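Long-range contacts in 3-oxoadipate enol-lactonase (Burkholderia xenovorans, PDB 2XUA), which probably hydrolyses the lactone ring of 3-oxoadipate enol-lactone in catechol metabolism, as an alpha/beta hydrolase with a cap domain: residues Leu83-Asp87 with His113-Ile117; Val9-Leu14 with Glu76-Asp81. All blocks are in the same frame, centred on the assembly; numbering follows the deposited sequence.

Interaction 1: Leu83-Asp87 with His113-Ile117; sequences LGLMD and HADRI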
ATOM      1  N   LEU B  83     -16.807  -4.554  15.692  1.00 21.33           N
ATOM      2  CA  LEU B  83     -17.812  -3.864  16.513  1.00 22.08           C
ATOM      3  C   LEU B  83     -17.345  -2.613  17.246  1.00 21.14           C
ATOM      4  O   LEU B  83     -18.023  -1.594  17.171  1.00 22.23           O
ATOM      5  CB  LEU B  83     -18.487  -4.847  17.464  1.00 22.68           C
ATOM      6  CG  LEU B  83     -19.190  -5.956  16.743  1.00 24.35           C
ATOM      7  CD1 LEU B  83     -19.592  -6.942  17.848  1.00 31.30           C
ATOM      8  CD2 LEU B  83     -20.420  -5.496  15.944  1.00 26.64           C
ATOM      9  N   GLY B  84     -16.182  -2.657  17.860  1.00 20.17           N
ATOM     10  CA  GLY B  84     -15.619  -1.521  18.563  1.00 22.05           C
ATOM     11  C   GLY B  84     -15.244  -0.383  17.629  1.00 22.42           C
ATOM     12  O   GLY B  84     -15.476   0.816  17.937  1.00 22.31           O
ATOM     13  N   LEU B  85     -14.676  -0.741  16.465  1.00 21.52           N
ATOM     14  CA  LEU B  85     -14.466   0.258  15.405  1.00 20.13           C
ATOM     15  C   LEU B  85     -15.767   0.925  14.950  1.00 19.90           C
ATOM     16  O   LEU B  85     -15.842   2.161  14.846  1.00 19.22           O
ATOM     17  CB  LEU B  85     -13.756  -0.415  14.206  1.00 18.47           C
ATOM     18  CG  LEU B  85     -13.301   0.521  13.073  1.00 21.67           C
ATOM     19  CD1 LEU B  85     -12.380   1.653  13.547  1.00 19.12           C
ATOM     20  CD2 LEU B  85     -12.606  -0.291  11.940  1.00 22.21           C
HETATM   21  N   MSE B  86     -16.782   0.112  14.611  1.00 19.93           N
HETATM   22  CA  MSE B  86     -18.098   0.673  14.267  1.00 20.79           C
HETATM   23  C   MSE B  86     -18.650   1.564  15.363  1.00 21.32           C
HETATM   24  O   MSE B  86     -19.085   2.704  15.116  1.00 19.26           O
HETATM   25  CB  MSE B  86     -19.066  -0.445  13.991  1.00 21.01           C
HETATM   26  CG  MSE B  86     -18.874  -0.995  12.614  1.00 21.30           C
HETATM   27 SE   MSE B  86     -19.837  -2.662  12.448  1.00 29.73          SE
HETATM   28  CE  MSE B  86     -21.667  -1.939  12.501  1.00 21.46           C
ATOM     29  N   ASP B  87     -18.588   1.059  16.596  1.00 21.76           N
ATOM     30  CA  ASP B  87     -19.058   1.822  17.754  1.00 22.94           C
ATOM     31  C   ASP B  87     -18.355   3.169  17.883  1.00 22.09           C
ATOM     32  O   ASP B  87     -19.009   4.217  18.086  1.00 23.39           O
ATOM     33  CB  ASP B  87     -18.833   0.998  19.033  1.00 22.94           C
ATOM     34  CG  ASP B  87     -19.850  -0.128  19.196  1.00 25.21           C
ATOM     35  OD1 ASP B  87     -20.838  -0.221  18.429  1.00 27.80           O
ATOM     36  OD2 ASP B  87     -19.652  -0.937  20.116  1.00 27.53           O
ATOM     37  N   HIS B 113     -24.337 -11.134  15.443  1.00 29.48           N
ATOM     38  CA  HIS B 113     -24.732  -9.685  15.467  1.00 29.48           C
ATOM     39  C   HIS B 113     -25.593  -9.244  14.297  1.00 29.17           C
ATOM     40  O   HIS B 113     -25.329  -8.199  13.662  1.00 29.46           O
ATOM     41  CB  HIS B 113     -23.504  -8.779  15.633  1.00 28.98           C
ATOM     42  CG  HIS B 113     -22.627  -9.127  16.802  1.00 29.02           C
ATOM     43  ND1 HIS B 113     -21.611 -10.064  16.730  1.00 30.46           N
ATOM     44  CD2 HIS B 113     -22.600  -8.650  18.073  1.00 27.15           C
ATOM     45  CE1 HIS B 113     -21.008 -10.151  17.905  1.00 29.15           C
ATOM     46  NE2 HIS B 113     -21.573  -9.285  18.729  1.00 29.80           N
ATOM     47  N   ALA B 114     -26.641 -10.009  13.989  1.00 28.43           N
ATOM     48  CA  ALA B 114     -27.526  -9.700  12.878  1.00 29.14           C
ATOM     49  C   ALA B 114     -28.039  -8.241  12.887  1.00 28.96           C
ATOM     50  O   ALA B 114     -28.297  -7.648  11.833  1.00 29.39           O
ATOM     51  CB  ALA B 114     -28.668 -10.630  12.870  1.00 29.72           C
ATOM     52  N   ASP B 115     -28.216  -7.682  14.077  1.00 28.41           N
ATOM     53  CA  ASP B 115     -28.797  -6.311  14.177  1.00 28.82           C
ATOM     54  C   ASP B 115     -27.775  -5.216  13.782  1.00 27.17           C
ATOM     55  O   ASP B 115     -28.172  -4.124  13.365  1.00 27.15           O
ATOM     56  CB  ASP B 115     -29.280  -6.019  15.600  1.00 29.55           C
ATOM     57  CG  ASP B 115     -28.189  -6.193  16.611  1.00 29.15           C
ATOM     58  OD1 ASP B 115     -27.175  -6.820  16.261  1.00 30.13           O
ATOM     59  OD2 ASP B 115     -28.325  -5.705  17.750  1.00 34.27           O
ATOM     60  N   ARG B 116     -26.489  -5.530  13.970  1.00 25.82           N
ATOM     61  CA  ARG B 116     -25.380  -4.717  13.445  1.00 23.47           C
ATOM     62  C   ARG B 116     -25.125  -4.846  11.917  1.00 24.04           C
ATOM     63  O   ARG B 116     -24.350  -4.035  11.344  1.00 22.94           O
ATOM     64  CB  ARG B 116     -24.105  -4.997  14.240  1.00 23.77           C
ATOM     65  CG  ARG B 116     -24.166  -4.734  15.752  1.00 19.89           C
ATOM     66  CD  ARG B 116     -24.706  -3.280  16.074  1.00 21.96           C
ATOM     67  NE  ARG B 116     -23.801  -2.164  15.746  1.00 20.42           N
ATOM     68  CZ  ARG B 116     -22.722  -1.795  16.424  1.00 21.35           C
ATOM     69  NH1 ARG B 116     -22.038  -0.714  16.036  1.00 19.97           N
ATOM     70  NH2 ARG B 116     -22.291  -2.465  17.521  1.00 20.49           N
ATOM     71  N   ILE B 117     -25.741  -5.838  11.254  1.00 24.43           N
ATOM     72  CA  ILE B 117     -25.384  -6.206   9.861  1.00 24.49           C
ATOM     73  C   ILE B 117     -26.538  -6.044   8.881  1.00 25.29           C
ATOM     74  O   ILE B 117     -27.649  -6.503   9.149  1.00 27.91           O
ATOM     75  CB  ILE B 117     -24.788  -7.694   9.790  1.00 24.32           C
ATOM     76  CG1 ILE B 117     -23.499  -7.847  10.575  1.00 24.47           C
ATOM     77  CG2 ILE B 117     -24.585  -8.146   8.352  1.00 25.08           C
ATOM     78  CD1 ILE B 117     -22.334  -6.849  10.268  1.00 21.01           C
TER
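Arg-116 reaches Asp-87 through a folded chain: CG stands beside the backbone N (chi1 -59°), and further bends at chi2 and chi3 carry the guanidinium across the gap to the carboxylate of Asp-87 on the helix. The contact belongs to the alpha/beta hydrolase fold and joins helix 75-88 to the short loop between helix 101-112 and strand 117-123, on the surface of the domain. A single carboxylate oxygen takes both terminal nitrogens. Asp-87 OD1 lies 2.7 Å from Arg-116 NH1 in a bent salt-bridge bond; NH1 meets the oxygen nearly along its C-O axis. The bond from Arg-116 NH2 to the same Asp-87 OD1, 2.8 Å long, is weak. The two flat groups are almost parallel, 3° apart, yet OD1 is tilted 21° out of the guanidinium plane as seen from NH1. NH1 and NE of Arg-116 also donate to the carbonyl oxygens of Ile-91 and Ala-92, so the guanidinium is fixed in rotation and ties the helix, the chain that follows it and the loop together. Met-86, present as selenomethionine, supplies the greasy neighbour: its CB is 3.6 Å from Arg-116 NH1, and a bend at chi3 brings CE to 3.6 Å from the carbonyl O of Arg-116. Leu-83 splits its two methyls between partners. CD2 rests on the aliphatic part of the arginine, 3.8 Å from Arg-116 CG, whereas CD1 makes a CH-pi contact over one face of the His-113 ring, shifted toward its rim, with Leu-83 CD1 3.2 Å from His-113 NE2.

Interaction 2: Val9-Leu14 with Glu76-Asp81; sequences VNGTEL and EQLTGD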
ATOM      1  N   VAL B   9      -9.638   0.186  20.426  1.00 28.23           N
ATOM      2  CA  VAL B   9     -10.864  -0.564  20.421  1.00 29.81           C
ATOM      3  C   VAL B   9     -10.611  -1.986  20.912  1.00 31.03           C
ATOM      4  O   VAL B   9      -9.620  -2.578  20.530  1.00 30.16           O
ATOM      5  CB  VAL B   9     -11.497  -0.600  18.997  1.00 30.23           C
ATOM      6  CG1 VAL B   9     -10.496  -0.934  17.965  1.00 30.53           C
ATOM      7  CG2 VAL B   9     -12.552  -1.630  18.948  1.00 33.65           C
ATOM      8  N   ASN B  10     -11.491  -2.526  21.776  1.00 32.58           N
ATOM      9  CA  ASN B  10     -11.421  -3.962  22.184  1.00 33.77           C
ATOM     10  C   ASN B  10     -10.035  -4.312  22.751  1.00 33.61           C
ATOM     11  O   ASN B  10      -9.535  -5.429  22.556  1.00 34.42           O
ATOM     12  CB  ASN B  10     -11.793  -4.877  20.973  1.00 33.30           C
ATOM     13  CG  ASN B  10     -12.407  -6.238  21.373  1.00 37.31           C
ATOM     14  OD1 ASN B  10     -13.077  -6.395  22.421  1.00 36.31           O
ATOM     15  ND2 ASN B  10     -12.200  -7.236  20.494  1.00 36.08           N
ATOM     16  N   GLY B  11      -9.422  -3.368  23.459  1.00 33.47           N
ATOM     17  CA  GLY B  11      -8.082  -3.558  24.015  1.00 33.40           C
ATOM     18  C   GLY B  11      -6.920  -3.629  23.021  1.00 33.03           C
ATOM     19  O   GLY B  11      -5.856  -4.161  23.360  1.00 33.30           O
ATOM     20  N   THR B  12      -7.109  -3.089  21.809  1.00 32.28           N
ATOM     21  CA  THR B  12      -5.996  -2.837  20.845  1.00 31.50           C
ATOM     22  C   THR B  12      -6.161  -1.478  20.190  1.00 30.24           C
ATOM     23  O   THR B  12      -7.101  -0.767  20.482  1.00 30.63           O
ATOM     24  CB  THR B  12      -6.030  -3.701  19.546  1.00 31.92           C
ATOM     25  OG1 THR B  12      -7.179  -4.558  19.462  1.00 35.40           O
ATOM     26  CG2 THR B  12      -4.731  -4.357  19.246  1.00 29.60           C
ATOM     27  N   GLU B  13      -5.300  -1.205  19.208  1.00 28.88           N
ATOM     28  CA  GLU B  13      -5.363  -0.035  18.351  1.00 28.13           C
ATOM     29  C   GLU B  13      -5.412  -0.457  16.857  1.00 25.77           C
ATOM     30  O   GLU B  13      -4.526  -1.170  16.382  1.00 24.06           O
ATOM     31  CB  GLU B  13      -4.131   0.827  18.606  1.00 29.48           C
ATOM     32  CG  GLU B  13      -4.164   2.207  17.960  1.00 33.63           C
ATOM     33  CD  GLU B  13      -2.973   3.089  18.390  1.00 40.19           C
ATOM     34  OE1 GLU B  13      -2.152   2.675  19.257  1.00 42.18           O
ATOM     35  OE2 GLU B  13      -2.837   4.203  17.860  1.00 39.85           O
ATOM     36  N   LEU B  14      -6.443  -0.023  16.132  1.00 23.11           N
ATOM     37  CA  LEU B  14      -6.577  -0.354  14.715  1.00 19.68           C
ATOM     38  C   LEU B  14      -6.461   0.856  13.804  1.00 18.89           C
ATOM     39  O   LEU B  14      -7.139   1.853  14.007  1.00 17.43           O
ATOM     40  CB  LEU B  14      -7.916  -1.025  14.429  1.00 19.97           C
ATOM     41  CG  LEU B  14      -8.330  -2.235  15.304  1.00 23.05           C
ATOM     42  CD1 LEU B  14      -9.780  -2.566  15.069  1.00 21.72           C
ATOM     43  CD2 LEU B  14      -7.439  -3.433  15.027  1.00 18.03           C
ATOM     44  N   GLU B  76     -13.562 -14.180  18.450  1.00 27.17           N
ATOM     45  CA  GLU B  76     -14.241 -13.179  19.300  1.00 26.06           C
ATOM     46  C   GLU B  76     -13.474 -11.882  19.417  1.00 25.93           C
ATOM     47  O   GLU B  76     -14.089 -10.802  19.564  1.00 26.67           O
ATOM     48  CB  GLU B  76     -14.530 -13.682  20.743  1.00 26.79           C
ATOM     49  CG  GLU B  76     -15.504 -14.821  20.823  1.00 26.27           C
ATOM     50  CD  GLU B  76     -14.922 -16.172  20.413  1.00 28.20           C
ATOM     51  OE1 GLU B  76     -13.731 -16.387  20.641  1.00 26.33           O
ATOM     52  OE2 GLU B  76     -15.662 -17.000  19.837  1.00 27.09           O
ATOM     53  N   GLN B  77     -12.155 -11.936  19.424  1.00 24.28           N
ATOM     54  CA  GLN B  77     -11.426 -10.691  19.431  1.00 24.20           C
ATOM     55  C   GLN B  77     -11.662 -10.009  18.050  1.00 23.82           C
ATOM     56  O   GLN B  77     -11.908  -8.792  17.948  1.00 22.63           O
ATOM     57  CB  GLN B  77      -9.938 -10.881  19.654  1.00 24.43           C
ATOM     58  CG  GLN B  77      -9.518 -10.977  21.155  1.00 28.50           C
ATOM     59  CD  GLN B  77      -8.152 -11.588  21.283  1.00 30.45           C
ATOM     60  OE1 GLN B  77      -7.748 -12.356  20.413  1.00 28.14           O
ATOM     61  NE2 GLN B  77      -7.416 -11.238  22.351  1.00 32.64           N
ATOM     62  N   LEU B  78     -11.592 -10.806  17.003  1.00 22.84           N
ATOM     63  CA  LEU B  78     -11.723 -10.262  15.648  1.00 22.39           C
ATOM     64  C   LEU B  78     -13.088  -9.670  15.390  1.00 23.36           C
ATOM     65  O   LEU B  78     -13.207  -8.647  14.708  1.00 24.96           O
ATOM     66  CB  LEU B  78     -11.340 -11.301  14.582  1.00 21.78           C
ATOM     67  CG  LEU B  78      -9.934 -11.920  14.646  1.00 20.05           C
ATOM     68  CD1 LEU B  78      -9.925 -13.047  13.649  1.00 16.79           C
ATOM     69  CD2 LEU B  78      -8.792 -10.927  14.325  1.00 18.85           C
ATOM     70  N   THR B  79     -14.122 -10.299  15.901  1.00 22.85           N
ATOM     71  CA  THR B  79     -15.458  -9.794  15.735  1.00 24.94           C
ATOM     72  C   THR B  79     -15.611  -8.483  16.545  1.00 24.71           C
ATOM     73  O   THR B  79     -16.189  -7.499  16.050  1.00 24.06           O
ATOM     74  CB  THR B  79     -16.482 -10.844  16.155  1.00 25.58           C
ATOM     75  OG1 THR B  79     -16.345 -12.005  15.332  1.00 29.03           O
ATOM     76  CG2 THR B  79     -17.921 -10.370  15.900  1.00 29.27           C
ATOM     77  N   GLY B  80     -15.083  -8.483  17.766  1.00 23.04           N
ATOM     78  CA  GLY B  80     -15.197  -7.363  18.674  1.00 24.28           C
ATOM     79  C   GLY B  80     -14.395  -6.156  18.201  1.00 23.62           C
ATOM     80  O   GLY B  80     -14.728  -4.996  18.495  1.00 22.04           O
ATOM     81  N   ASP B  81     -13.334  -6.443  17.453  1.00 22.84           N
ATOM     82  CA  ASP B  81     -12.588  -5.407  16.804  1.00 22.86           C
ATOM     83  C   ASP B  81     -13.500  -4.631  15.832  1.00 21.37           C
ATOM     84  O   ASP B  81     -13.474  -3.408  15.857  1.00 22.00           O
ATOM     85  CB  ASP B  81     -11.377  -5.997  16.094  1.00 22.56           C
ATOM     86  CG  ASP B  81     -10.291  -6.388  17.057  1.00 25.60           C
ATOM     87  OD1 ASP B  81     -10.417  -6.141  18.300  1.00 25.77           O
ATOM     88  OD2 ASP B  81      -9.270  -6.888  16.591  1.00 23.86           O
TER
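Asn-10 reaches from a tight turn onto Gly-80 and Asp-81 on the flank of helix 75-88, and nearly every atom of its side chain meets something there. CB lies 3.3 Å from Asp-81 OD1 and 3.8 Å from Gly-80 O. CG comes next, 3.7 Å from Gly-80 C; a chi1 of -152° swings it away from the backbone N and out over the helix. At the tip, ND2 donates to Asp-81 OD1 over 3.0 Å in a fairly straight bond, 161° at the hydrogen. The acceptor lies in the amide plane, but the donor comes from above the carboxylate plane, the two planes standing almost perpendicular at 86°. Gly-80 offers no side chain where the amide passes, and ND2 comes to 3.4 Å from Gly-80 C.

The turn is a type I' beta turn from Val-9 to Thr-12, the hairpin connection between strands 6-9 and 12-19 at one edge of the alpha/beta hydrolase sheet, here laid against helix 75-88. Asp-81 is shared: its other oxygen, OD2, forms a salt bridge with Arg-61, which also touches Thr-12 and Gln-77. Methyl groups complete the contact: Val-9 CG2 lies against the backbone carbonyl O of Asp-81, 3.7 Å away, and Leu-14 CD1 rests 3.9 Å from Asp-81 CB.

Both interactions use helix 75-88, in successive stretches: interaction 2 binds residues 76-81 to the first beta hairpin, and interaction 1 binds residues 83-87 to the loop leading into strand 117-123. Their centres are 12 Å apart and they touch, Val-9 CG2 packing on Gly-84 CA and His-113 CE1 on Thr-79 CG2. Interaction 1 is a surface contact whose charged pair sits beside a methyl-on-ring contact. Interaction 2 is partly buried; its polar link is a neutral amide on a carboxylate that is paired with an arginine elsewhere. The helix is thus tied to the sheet's hairpin edge and to the entry of a more central strand.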